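Local coordinates for putative uncharacterized protein (PDB 3W9A) that probably hydrolyses beta-glucans, as the catalytic domain of a fungal glycoside hydrolase family 131 enzyme with a beta-jelly-roll fold, at residues R42-D47 with R60-T65; K101-N106 with D214-G219; E113-F118 with G202-V207; S135-Y140 with T149-D154. All coordinates share one frame; numbering follows the deposited sequence.

Contact 1: residues R42-D47 with R60-T65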
# COMPACT_ATOMS: atom_id res chain seq x y z
N ARG A 42 -6.09 17.44 2.12
CA ARG A 42 -4.76 17.73 1.57
C ARG A 42 -3.95 16.43 1.30
O ARG A 42 -3.05 16.41 0.45
CB ARG A 42 -3.98 18.62 2.53
CG ARG A 42 -2.69 19.19 1.96
CD ARG A 42 -1.95 20.02 2.99
NE ARG A 42 -2.75 21.15 3.44
CZ ARG A 42 -2.39 21.97 4.43
NH1 ARG A 42 -1.26 21.78 5.08
NH2 ARG A 42 -3.18 22.98 4.76
N TYR A 43 -4.30 15.35 2.00
CA TYR A 43 -3.50 14.11 1.98
C TYR A 43 -4.21 12.87 1.44
O TYR A 43 -3.58 11.98 0.86
CB TYR A 43 -3.02 13.81 3.40
CG TYR A 43 -2.42 14.99 4.11
CD1 TYR A 43 -1.28 15.64 3.61
CD2 TYR A 43 -2.98 15.46 5.28
CE1 TYR A 43 -0.73 16.73 4.27
CE2 TYR A 43 -2.45 16.55 5.93
CZ TYR A 43 -1.34 17.18 5.42
OH TYR A 43 -0.83 18.25 6.11
N LEU A 44 -5.52 12.81 1.63
CA LEU A 44 -6.31 11.65 1.22
C LEU A 44 -7.52 12.07 0.41
O LEU A 44 -8.33 12.86 0.87
CB LEU A 44 -6.74 10.83 2.44
CG LEU A 44 -5.62 10.21 3.28
CD1 LEU A 44 -6.18 9.60 4.55
CD2 LEU A 44 -4.78 9.17 2.50
N ASN A 45 -7.63 11.54 -0.80
CA ASN A 45 -8.77 11.81 -1.65
C ASN A 45 -9.25 10.55 -2.34
O ASN A 45 -8.47 9.63 -2.62
CB ASN A 45 -8.44 12.89 -2.68
CG ASN A 45 -8.18 14.22 -2.04
OD1 ASN A 45 -7.02 14.59 -1.78
ND2 ASN A 45 -9.25 14.92 -1.69
N LEU A 46 -10.55 10.52 -2.63
CA LEU A 46 -11.24 9.34 -3.12
C LEU A 46 -12.00 9.67 -4.41
O LEU A 46 -12.59 10.75 -4.51
CB LEU A 46 -12.22 8.88 -2.05
CG LEU A 46 -11.61 8.52 -0.69
CD1 LEU A 46 -12.45 9.04 0.48
CD2 LEU A 46 -11.38 7.02 -0.59
N ASP A 47 -11.96 8.75 -5.38
CA ASP A 47 -12.55 8.98 -6.70
C ASP A 47 -12.61 7.68 -7.50
O ASP A 47 -11.71 6.84 -7.40
CB ASP A 47 -11.72 10.02 -7.48
CG ASP A 47 -12.46 10.63 -8.66
OD1 ASP A 47 -12.28 10.13 -9.81
OD2 ASP A 47 -13.22 11.59 -8.44
N ARG A 60 -14.34 2.91 -5.74
CA ARG A 60 -13.35 3.97 -5.90
C ARG A 60 -11.95 3.55 -5.46
O ARG A 60 -11.76 2.47 -4.92
CB ARG A 60 -13.81 5.23 -5.18
CG ARG A 60 -13.96 5.09 -3.70
CD ARG A 60 -14.63 6.32 -3.11
NE ARG A 60 -16.04 6.36 -3.44
CZ ARG A 60 -17.00 5.68 -2.81
NH1 ARG A 60 -16.72 4.87 -1.78
NH2 ARG A 60 -18.25 5.80 -3.23
N GLY A 61 -10.97 4.40 -5.75
CA GLY A 61 -9.60 4.25 -5.22
C GLY A 61 -9.15 5.44 -4.37
O GLY A 61 -9.85 6.45 -4.26
N LEU A 62 -7.97 5.32 -3.78
CA LEU A 62 -7.43 6.34 -2.90
C LEU A 62 -6.25 7.02 -3.54
O LEU A 62 -5.30 6.35 -3.97
CB LEU A 62 -6.99 5.71 -1.59
CG LEU A 62 -6.37 6.63 -0.56
CD1 LEU A 62 -7.40 7.58 0.05
CD2 LEU A 62 -5.72 5.80 0.53
N LYS A 63 -6.30 8.34 -3.64
CA LYS A 63 -5.12 9.13 -3.99
C LYS A 63 -4.43 9.53 -2.70
O LYS A 63 -5.01 10.22 -1.88
CB LYS A 63 -5.48 10.41 -4.75
CG LYS A 63 -4.27 11.06 -5.42
CD LYS A 63 -4.40 12.55 -5.74
CE LYS A 63 -5.76 13.01 -6.14
NZ LYS A 63 -5.76 14.39 -6.74
N VAL A 64 -3.19 9.10 -2.53
CA VAL A 64 -2.42 9.43 -1.33
C VAL A 64 -1.50 10.56 -1.72
O VAL A 64 -0.71 10.39 -2.62
CB VAL A 64 -1.61 8.19 -0.85
CG1 VAL A 64 -0.53 8.57 0.14
CG2 VAL A 64 -2.56 7.14 -0.27
N THR A 65 -1.60 11.71 -1.05
CA THR A 65 -0.73 12.84 -1.36
C THR A 65 0.21 13.20 -0.21
O THR A 65 -0.23 13.40 0.93
CB THR A 65 -1.56 14.10 -1.78
OG1 THR A 65 -2.33 13.82 -2.95
CG2 THR A 65 -0.64 15.31 -2.07
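Arg42 and Tyr43 both meet Thr65 where the antiparallel pairing of strands 44-47 and 61-65 begins, in one sheet of the beta-jelly roll. The carbonyl O of Arg42 rests against CB of Thr65, and the next carbonyl, Tyr43 O, takes a nearly straight bond from Thr65 N at 2.8 Å. Thr65 O in turn lies in the plane of the Tyr43 ring, at its edge, 3.6 Å from CD1. At Leu44, a non-hydrogen-bonded pair with Val64, CD2 reaches 3.9 Å to Leu62 CD1 and also meets Val64 CG2. Asn45 exchanges both backbone bonds with Lys63, the one from Lys63 N to Asn45 O being 2.7 Å long. Leu46 returns to the face of Leu44, Leu62 and Val64, which Phe18 of helix 15-18, Trp32 and Leu81 help to cover. Its CD2 meets Leu62 CD1, and its CB packs 3.7 Å from CD of Arg60, whose guanidinium binds the backbone oxygens of Phe9 and Asn10. Asp47 closes the pairing with Gly61: the bond from Asp47 N to Gly61 O is weak, whereas Gly61 N meets Asp47 O at 3.0 Å.

Contact 2: residues K101-N106 with D214-G219; sequences KRTNTN and DWYVSG
Lys101 carries its CG between the backbone N and the carbonyl carbon (chi1 76°), while Tyr216 has its CG anti to the carbonyl carbon (chi1 -57°); Lys101 CG comes to lie 3.7 Å from Tyr216 CB on one face of the jelly-roll sheet, where the end of strand 93-101 pairs with strand 213-224. The lysine chain runs extended beyond CG and lays CE over one face of the Tyr216 ring, 3.9 Å above its plane and offset toward the rim. NZ lies farther out over that face, too distant for more than a weak cation-pi attraction, and forms a long, weak ion pair with Asp154. Beneath the side chains, Lys101 and Tyr216 exchange two backbone bonds, Tyr216 N to Lys101 O measuring 2.9 Å. The side chains of Thr103 and Tyr216 cross at about a right angle, with CG2 of Thr103 3.7 Å from CE2 of Tyr216. The chain then loops away and returns at Asn106, whose O accepts from Asp214 N at 2.8 Å. Asn106 ND2 meets Asp214 OD2 at 2.8 Å, from above the carboxylate plane, with the two flat groups turned 74° apart. Asp214 OD1 is bonded to Thr65 OG1, which ties the carboxylate to the next strand. A water accepts from Thr103 OG1 and Tyr216 OH and donates to Thr105 O and Asp214 OD2. An alanine at Asp214 would probably leave Asn106 ND2 and Thr65 OG1 without their carboxylate mate, take from this water one of its four partners, and let the Asn106 amide turn more freely. A further water accepts from Thr103 N at 2.9 Å and lies within hydrogen-bonding distance of Thr105 O and Asp214 O.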
# COMPACT_ATOMS: atom_id res chain seq x y z
N LYS A 101 -0.42 2.74 -8.35
CA LYS A 101 0.07 3.40 -9.56
C LYS A 101 0.43 4.84 -9.31
O LYS A 101 0.09 5.43 -8.27
CB LYS A 101 -0.96 3.35 -10.68
CG LYS A 101 -2.11 4.35 -10.52
CD LYS A 101 -2.66 4.80 -11.86
CE LYS A 101 -3.70 5.88 -11.67
NZ LYS A 101 -4.36 6.21 -12.96
N ARG A 102 1.09 5.41 -10.32
CA ARG A 102 1.34 6.84 -10.39
C ARG A 102 0.80 7.36 -11.71
O ARG A 102 0.46 6.57 -12.60
CB ARG A 102 2.83 7.14 -10.29
CG ARG A 102 3.69 6.59 -11.42
CD ARG A 102 5.00 7.35 -11.45
NE ARG A 102 5.74 7.16 -12.68
CZ ARG A 102 5.80 8.05 -13.68
NH1 ARG A 102 5.13 9.19 -13.64
NH2 ARG A 102 6.55 7.77 -14.74
N THR A 103 0.70 8.68 -11.84
CA THR A 103 0.42 9.31 -13.13
C THR A 103 1.58 10.22 -13.48
O THR A 103 2.64 10.18 -12.84
CB THR A 103 -0.91 10.11 -13.11
OG1 THR A 103 -0.79 11.26 -12.25
CG2 THR A 103 -2.07 9.24 -12.65
N ASN A 104 1.40 11.03 -14.51
CA ASN A 104 2.36 12.07 -14.83
C ASN A 104 2.17 13.32 -13.98
O ASN A 104 3.09 14.13 -13.85
CB ASN A 104 2.25 12.40 -16.31
CG ASN A 104 2.99 11.39 -17.17
OD1 ASN A 104 3.96 10.76 -16.74
ND2 ASN A 104 2.57 11.26 -18.40
N THR A 105 0.99 13.48 -13.39
CA THR A 105 0.73 14.61 -12.47
C THR A 105 1.25 14.30 -11.07
O THR A 105 1.04 13.20 -10.56
CB THR A 105 -0.77 14.91 -12.40
OG1 THR A 105 -1.27 15.14 -13.72
CG2 THR A 105 -1.05 16.14 -11.57
N ASN A 106 1.93 15.28 -10.46
CA ASN A 106 2.54 15.12 -9.15
C ASN A 106 3.29 13.79 -9.06
O ASN A 106 3.13 13.04 -8.11
CB ASN A 106 1.49 15.22 -8.03
CG ASN A 106 0.87 16.60 -7.93
OD1 ASN A 106 1.51 17.61 -8.24
ND2 ASN A 106 -0.37 16.66 -7.46
N ASP A 214 1.62 12.42 -5.79
CA ASP A 214 0.40 11.60 -5.69
C ASP A 214 0.77 10.15 -5.95
O ASP A 214 1.50 9.84 -6.89
CB ASP A 214 -0.66 12.04 -6.70
CG ASP A 214 -1.12 13.48 -6.50
OD1 ASP A 214 -1.18 13.96 -5.37
OD2 ASP A 214 -1.43 14.11 -7.51
N TRP A 215 0.26 9.28 -5.09
CA TRP A 215 0.30 7.84 -5.31
C TRP A 215 -1.16 7.39 -5.27
O TRP A 215 -1.96 7.96 -4.52
CB TRP A 215 1.08 7.17 -4.18
CG TRP A 215 2.54 7.53 -4.12
CD1 TRP A 215 3.08 8.73 -3.75
CD2 TRP A 215 3.64 6.66 -4.40
NE1 TRP A 215 4.45 8.67 -3.84
CE2 TRP A 215 4.81 7.41 -4.23
CE3 TRP A 215 3.73 5.34 -4.81
CZ2 TRP A 215 6.07 6.87 -4.41
CZ3 TRP A 215 5.00 4.80 -5.03
CH2 TRP A 215 6.14 5.56 -4.82
N TYR A 216 -1.51 6.41 -6.09
CA TYR A 216 -2.87 5.88 -6.08
C TYR A 216 -2.87 4.44 -5.60
O TYR A 216 -2.00 3.64 -5.97
CB TYR A 216 -3.51 5.99 -7.46
CG TYR A 216 -3.56 7.41 -8.02
CD1 TYR A 216 -4.76 8.10 -8.11
CD2 TYR A 216 -2.40 8.05 -8.47
CE1 TYR A 216 -4.83 9.38 -8.64
CE2 TYR A 216 -2.46 9.34 -8.98
CZ TYR A 216 -3.67 9.99 -9.07
OH TYR A 216 -3.72 11.26 -9.58
N VAL A 217 -3.84 4.12 -4.75
CA VAL A 217 -3.89 2.81 -4.10
C VAL A 217 -5.31 2.28 -4.21
O VAL A 217 -6.26 3.02 -3.95
CB VAL A 217 -3.54 2.91 -2.60
CG1 VAL A 217 -3.70 1.57 -1.90
CG2 VAL A 217 -2.14 3.46 -2.41
N SER A 218 -5.47 1.02 -4.61
CA SER A 218 -6.80 0.40 -4.59
C SER A 218 -6.73 -1.10 -4.35
O SER A 218 -5.67 -1.71 -4.42
CB SER A 218 -7.52 0.69 -5.90
OG SER A 218 -6.85 0.06 -6.96
N GLY A 219 -7.89 -1.68 -4.05
CA GLY A 219 -8.00 -3.12 -3.87
C GLY A 219 -7.16 -3.65 -2.73
O GLY A 219 -6.42 -4.62 -2.88
O HOH W 1 1.40 10.46 -9.61
O HOH W 2 -1.78 12.75 -9.95

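Contact 3: residues E113-F118 with G202-V207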
# COMPACT_ATOMS: atom_id res chain seq x y z
N GLU A 113 14.49 8.88 -2.04
CA GLU A 113 14.07 7.59 -1.50
C GLU A 113 12.64 7.66 -0.96
O GLU A 113 12.30 8.60 -0.24
CB GLU A 113 15.00 7.13 -0.37
CG GLU A 113 14.57 5.79 0.22
CD GLU A 113 15.54 5.24 1.24
OE1 GLU A 113 16.68 5.73 1.33
OE2 GLU A 113 15.13 4.33 1.98
N HIS A 114 11.83 6.64 -1.31
CA HIS A 114 10.46 6.44 -0.83
C HIS A 114 10.33 5.05 -0.28
O HIS A 114 10.91 4.12 -0.82
CB HIS A 114 9.43 6.51 -1.96
CG HIS A 114 9.50 7.76 -2.75
ND1 HIS A 114 10.53 8.01 -3.63
CD2 HIS A 114 8.67 8.82 -2.82
CE1 HIS A 114 10.33 9.18 -4.21
NE2 HIS A 114 9.21 9.70 -3.73
N GLN A 115 9.53 4.92 0.77
CA GLN A 115 9.14 3.62 1.30
C GLN A 115 7.62 3.57 1.26
O GLN A 115 6.95 4.49 1.75
CB GLN A 115 9.65 3.43 2.72
CG GLN A 115 11.16 3.28 2.82
CD GLN A 115 11.74 3.91 4.07
OE1 GLN A 115 11.09 3.95 5.11
NE2 GLN A 115 12.96 4.43 3.97
N VAL A 116 7.09 2.52 0.66
CA VAL A 116 5.67 2.46 0.39
C VAL A 116 5.14 1.09 0.73
O VAL A 116 5.81 0.09 0.47
CB VAL A 116 5.40 2.75 -1.08
CG1 VAL A 116 3.92 2.94 -1.31
CG2 VAL A 116 6.18 3.99 -1.54
N MSE A 117 3.94 1.04 1.31
CA MSE A 117 3.29 -0.22 1.65
C MSE A 117 4.21 -1.06 2.52
O MSE A 117 4.51 -2.21 2.22
CB MSE A 117 2.84 -0.93 0.36
CG MSE A 117 2.00 -0.09 -0.61
SE MSE A 117 0.33 0.66 0.18
CE MSE A 117 -0.31 -1.02 1.00
N PHE A 118 4.64 -0.48 3.63
CA PHE A 118 5.68 -1.06 4.47
C PHE A 118 5.18 -1.40 5.86
O PHE A 118 4.33 -0.69 6.41
CB PHE A 118 6.89 -0.11 4.61
CG PHE A 118 6.57 1.26 5.18
CD1 PHE A 118 6.63 1.51 6.55
CD2 PHE A 118 6.30 2.33 4.34
CE1 PHE A 118 6.37 2.79 7.05
CE2 PHE A 118 6.03 3.60 4.84
CZ PHE A 118 6.08 3.83 6.19
N GLY A 202 0.32 3.46 2.57
CA GLY A 202 0.68 4.82 2.20
C GLY A 202 2.15 4.99 1.87
O GLY A 202 2.81 4.04 1.45
N VAL A 203 2.64 6.22 2.06
CA VAL A 203 3.93 6.64 1.51
C VAL A 203 4.71 7.46 2.49
O VAL A 203 4.17 8.39 3.09
CB VAL A 203 3.75 7.53 0.27
CG1 VAL A 203 5.10 7.82 -0.38
CG2 VAL A 203 2.82 6.86 -0.72
N LEU A 204 5.99 7.11 2.62
CA LEU A 204 6.97 7.91 3.31
C LEU A 204 8.00 8.32 2.31
O LEU A 204 8.48 7.48 1.52
CB LEU A 204 7.62 7.11 4.45
CG LEU A 204 8.76 7.75 5.27
CD1 LEU A 204 8.78 7.09 6.63
CD2 LEU A 204 10.13 7.58 4.61
N ARG A 205 8.34 9.61 2.30
CA ARG A 205 9.56 10.09 1.62
C ARG A 205 10.48 10.81 2.62
O ARG A 205 10.02 11.67 3.38
CB ARG A 205 9.21 11.04 0.47
CG ARG A 205 10.30 11.10 -0.57
CD ARG A 205 9.95 12.07 -1.69
NE ARG A 205 10.21 13.44 -1.30
CZ ARG A 205 9.85 14.51 -2.00
NH1 ARG A 205 9.18 14.40 -3.15
NH2 ARG A 205 10.17 15.70 -1.55
N ILE A 206 11.77 10.48 2.58
CA ILE A 206 12.71 11.02 3.57
C ILE A 206 12.93 12.52 3.36
O ILE A 206 12.77 13.29 4.29
CB ILE A 206 14.05 10.26 3.60
CG1 ILE A 206 13.84 8.81 4.08
CG2 ILE A 206 15.05 10.92 4.55
CD1 ILE A 206 15.03 7.91 3.82
N VAL A 207 13.29 12.92 2.14
CA VAL A 207 13.60 14.34 1.86
C VAL A 207 12.32 15.16 1.69
O VAL A 207 11.47 14.81 0.89
CB VAL A 207 14.47 14.48 0.60
CG1 VAL A 207 14.66 15.95 0.23
CG2 VAL A 207 15.82 13.84 0.85
O HOH W 3 13.91 11.01 0.19
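Gln115 and Leu204 face each other as the hydrogen-bonded pair at the middle of two short antiparallel strands of the jelly roll, 114-116 and 203-205. Among the backbone bonds, Gln115 N to Leu204 O and Leu204 N to Gln115 O both measure 2.9 Å. Met117 N, of a selenomethionine, gives a further bond to Gly202 O, and Ile206 N a weak one to Glu113 O. A water extends the pairing by donating to Glu113 O and accepting from Val207 N. Gly202 sits at a chain corner whose backbone angles would jam a CB against the preceding carbonyl oxygen.

Among the apolar contacts, Val116 and Val203 lie side by side, Val116 CG1 to Val203 CG2 at 4.1 Å. Phe118, beyond the corner at Met117, crosses Leu204, which is on the opposite face from the valines, at about a right angle, Phe118 CE2 being 3.9 Å from Leu204 CB. In a CH-pi contact, Arg205 CG stands 3.5 Å above the plane of the His114 ring, offset toward its rim.

Among the polar groups, Gln115 NE2 binds Glu113 OE2 at 2.9 Å and also a glycerol, probably from the crystallisation liquor. Arg205 grips Val207 O side-on with NE and NH2, with Val207 O in the guanidinium plane. Its NH1 forms a salt bridge to Glu213. An alanine at Arg205 would probably leave Val207 O and the Glu213 carboxylate short of partners and one face of the His114 ring less covered. The aliphatic part of Arg205 thus covers the imidazole, whose rotation is fixed by bonds from NE2 to Glu213 and from ND1 to Tyr128 O, while the arginine charge, met by Glu213 and Val207 O, probably helps to position Glu213.

Contact 4: residues S135-Y140 with T149-D154; sequences SNLGWY and TPFTAD
Leu137 and Phe151 form the hydrophobic part of this contact at the open end of the beta hairpin of strands 136-141 and 144-150. CD2 of Leu137 lies 4.1 Å above one face of the Phe151 ring, offset toward the rim, and the CB atoms of Leu137 and Phe151 also touch. Phe151 holds its CG anti to the backbone N (chi1 -165°), which brings that CG to 4.1 Å from Leu137 CB; the two side chains cross obliquely. Nearer the surface, Asn136 OD1 comes 3.4 Å from Pro150 CA and also packs near CG and CD of the proline ring; these two residues are a non-hydrogen-bonded pair whose side chains diverge.

Backbone bonds set the register beneath these groups. Leu137 N binds Thr149 O at 2.8 Å, and Thr149 N returns to Leu137 O at 3.1 Å. Asn136 CA also lies against the same Thr149 O, at 3.2 Å. Phe151 N, which follows a proline lacking an N-H, donates to Ser135 O at 3.1 Å and carries the pairing one step past the strand. There the chain bends: Phe151 is the centre of an inverse gamma turn, closed by a weak bond of 2.9 Å from Thr152 N to Pro150 O.

In the next shell, Asn136 ND2 is anchored on Ser148 OG. The Phe151 ring is packed edge-to-face with Tyr128 and also meets Trp215, and Leu137 rests on Phe159. The hairpin is joined through strand 136-141 to strand 124-128 of its own sheet, while its inward side chains reach across to strand 157-164 of the other.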
# COMPACT_ATOMS: atom_id res chain seq x y z
N SER A 135 14.31 4.74 -11.06
CA SER A 135 12.98 4.88 -11.67
C SER A 135 12.18 3.58 -11.66
O SER A 135 11.08 3.52 -12.22
CB SER A 135 13.08 5.39 -13.11
OG SER A 135 13.63 6.69 -13.10
N ASN A 136 12.73 2.54 -11.06
CA ASN A 136 11.99 1.31 -10.83
C ASN A 136 11.29 1.31 -9.49
O ASN A 136 11.78 1.85 -8.50
CB ASN A 136 12.89 0.08 -10.91
CG ASN A 136 13.28 -0.27 -12.33
OD1 ASN A 136 13.17 0.53 -13.24
ND2 ASN A 136 13.73 -1.50 -12.52
N LEU A 137 10.14 0.67 -9.47
CA LEU A 137 9.46 0.31 -8.26
C LEU A 137 10.06 -1.03 -7.82
O LEU A 137 9.84 -2.04 -8.48
CB LEU A 137 7.97 0.19 -8.56
CG LEU A 137 6.97 -0.03 -7.42
CD1 LEU A 137 6.99 1.15 -6.44
CD2 LEU A 137 5.57 -0.26 -7.98
N GLY A 138 10.82 -1.04 -6.73
CA GLY A 138 11.39 -2.27 -6.19
C GLY A 138 10.67 -2.81 -4.97
O GLY A 138 10.22 -2.04 -4.12
N TRP A 139 10.57 -4.13 -4.90
CA TRP A 139 10.08 -4.84 -3.71
C TRP A 139 11.25 -5.39 -2.94
O TRP A 139 12.18 -5.97 -3.53
CB TRP A 139 9.17 -6.00 -4.07
CG TRP A 139 8.66 -6.75 -2.90
CD1 TRP A 139 7.75 -6.32 -1.97
CD2 TRP A 139 9.02 -8.08 -2.50
NE1 TRP A 139 7.53 -7.30 -1.03
CE2 TRP A 139 8.29 -8.39 -1.34
CE3 TRP A 139 9.90 -9.03 -3.02
CZ2 TRP A 139 8.42 -9.62 -0.69
CZ3 TRP A 139 10.01 -10.26 -2.38
CH2 TRP A 139 9.27 -10.54 -1.23
N TYR A 140 11.18 -5.22 -1.63
CA TYR A 140 12.22 -5.66 -0.73
C TYR A 140 11.69 -6.68 0.27
O TYR A 140 10.52 -6.65 0.67
CB TYR A 140 12.76 -4.46 0.03
CG TYR A 140 13.51 -3.49 -0.84
CD1 TYR A 140 14.89 -3.38 -0.75
CD2 TYR A 140 12.84 -2.72 -1.78
CE1 TYR A 140 15.59 -2.48 -1.55
CE2 TYR A 140 13.53 -1.84 -2.60
CZ TYR A 140 14.90 -1.72 -2.48
OH TYR A 140 15.57 -0.83 -3.28
N THR A 149 10.58 -3.16 -11.25
CA THR A 149 9.98 -2.99 -12.56
C THR A 149 9.90 -1.49 -12.82
O THR A 149 9.68 -0.71 -11.88
CB THR A 149 8.60 -3.69 -12.64
OG1 THR A 149 8.23 -3.90 -14.01
CG2 THR A 149 7.51 -2.89 -11.96
N PRO A 150 10.15 -1.07 -14.07
CA PRO A 150 9.96 0.34 -14.35
C PRO A 150 8.60 0.85 -13.88
O PRO A 150 7.58 0.25 -14.18
CB PRO A 150 10.08 0.38 -15.87
CG PRO A 150 11.13 -0.65 -16.16
CD PRO A 150 10.88 -1.75 -15.16
N PHE A 151 8.59 1.93 -13.11
CA PHE A 151 7.34 2.46 -12.56
C PHE A 151 6.64 3.31 -13.64
O PHE A 151 6.63 4.54 -13.60
CB PHE A 151 7.62 3.25 -11.27
CG PHE A 151 6.40 3.55 -10.42
CD1 PHE A 151 6.48 4.49 -9.40
CD2 PHE A 151 5.20 2.90 -10.62
CE1 PHE A 151 5.39 4.76 -8.60
CE2 PHE A 151 4.09 3.20 -9.83
CZ PHE A 151 4.19 4.12 -8.82
N THR A 152 6.04 2.62 -14.61
CA THR A 152 5.40 3.24 -15.76
C THR A 152 4.16 4.03 -15.33
O THR A 152 3.32 3.50 -14.60
CB THR A 152 4.96 2.19 -16.79
OG1 THR A 152 6.02 1.23 -17.00
CG2 THR A 152 4.65 2.84 -18.11
N ALA A 153 4.05 5.27 -15.82
CA ALA A 153 2.89 6.10 -15.55
C ALA A 153 1.62 5.42 -16.04
O ALA A 153 1.59 4.82 -17.11
CB ALA A 153 3.05 7.48 -16.20
N ASP A 154 0.58 5.50 -15.21
CA ASP A 154 -0.76 4.95 -15.50
C ASP A 154 -0.92 3.43 -15.58
O ASP A 154 -2.01 2.94 -15.77
CB ASP A 154 -1.37 5.65 -16.72
CG ASP A 154 -1.75 7.09 -16.39
OD1 ASP A 154 -1.07 8.00 -16.88
OD2 ASP A 154 -2.69 7.30 -15.58

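How the contacts relate
Contacts 1 and 2 are neighbours in one sheet, their centres 9 Å apart, and are joined where Val64 N meets Trp215 O at 2.6 Å. Contact 3 belongs to the opposing sheet. Trp215 bridges the two: its CG lies 3.5 Å from Val203 CG2 and its CH2 3.6 Å from Val116 CG2. Contact 4 shares a sheet with contact 3 without touching it, the nearest atoms being about 6 Å apart. It is instead tied to the loop of contact 2, through Arg102 O to Asp154 N at 2.8 Å and Arg102 NE to Phe151 O at 2.9 Å. The glycerol beside contact 3 may mark a pocket, though it does not by itself establish the substrate site.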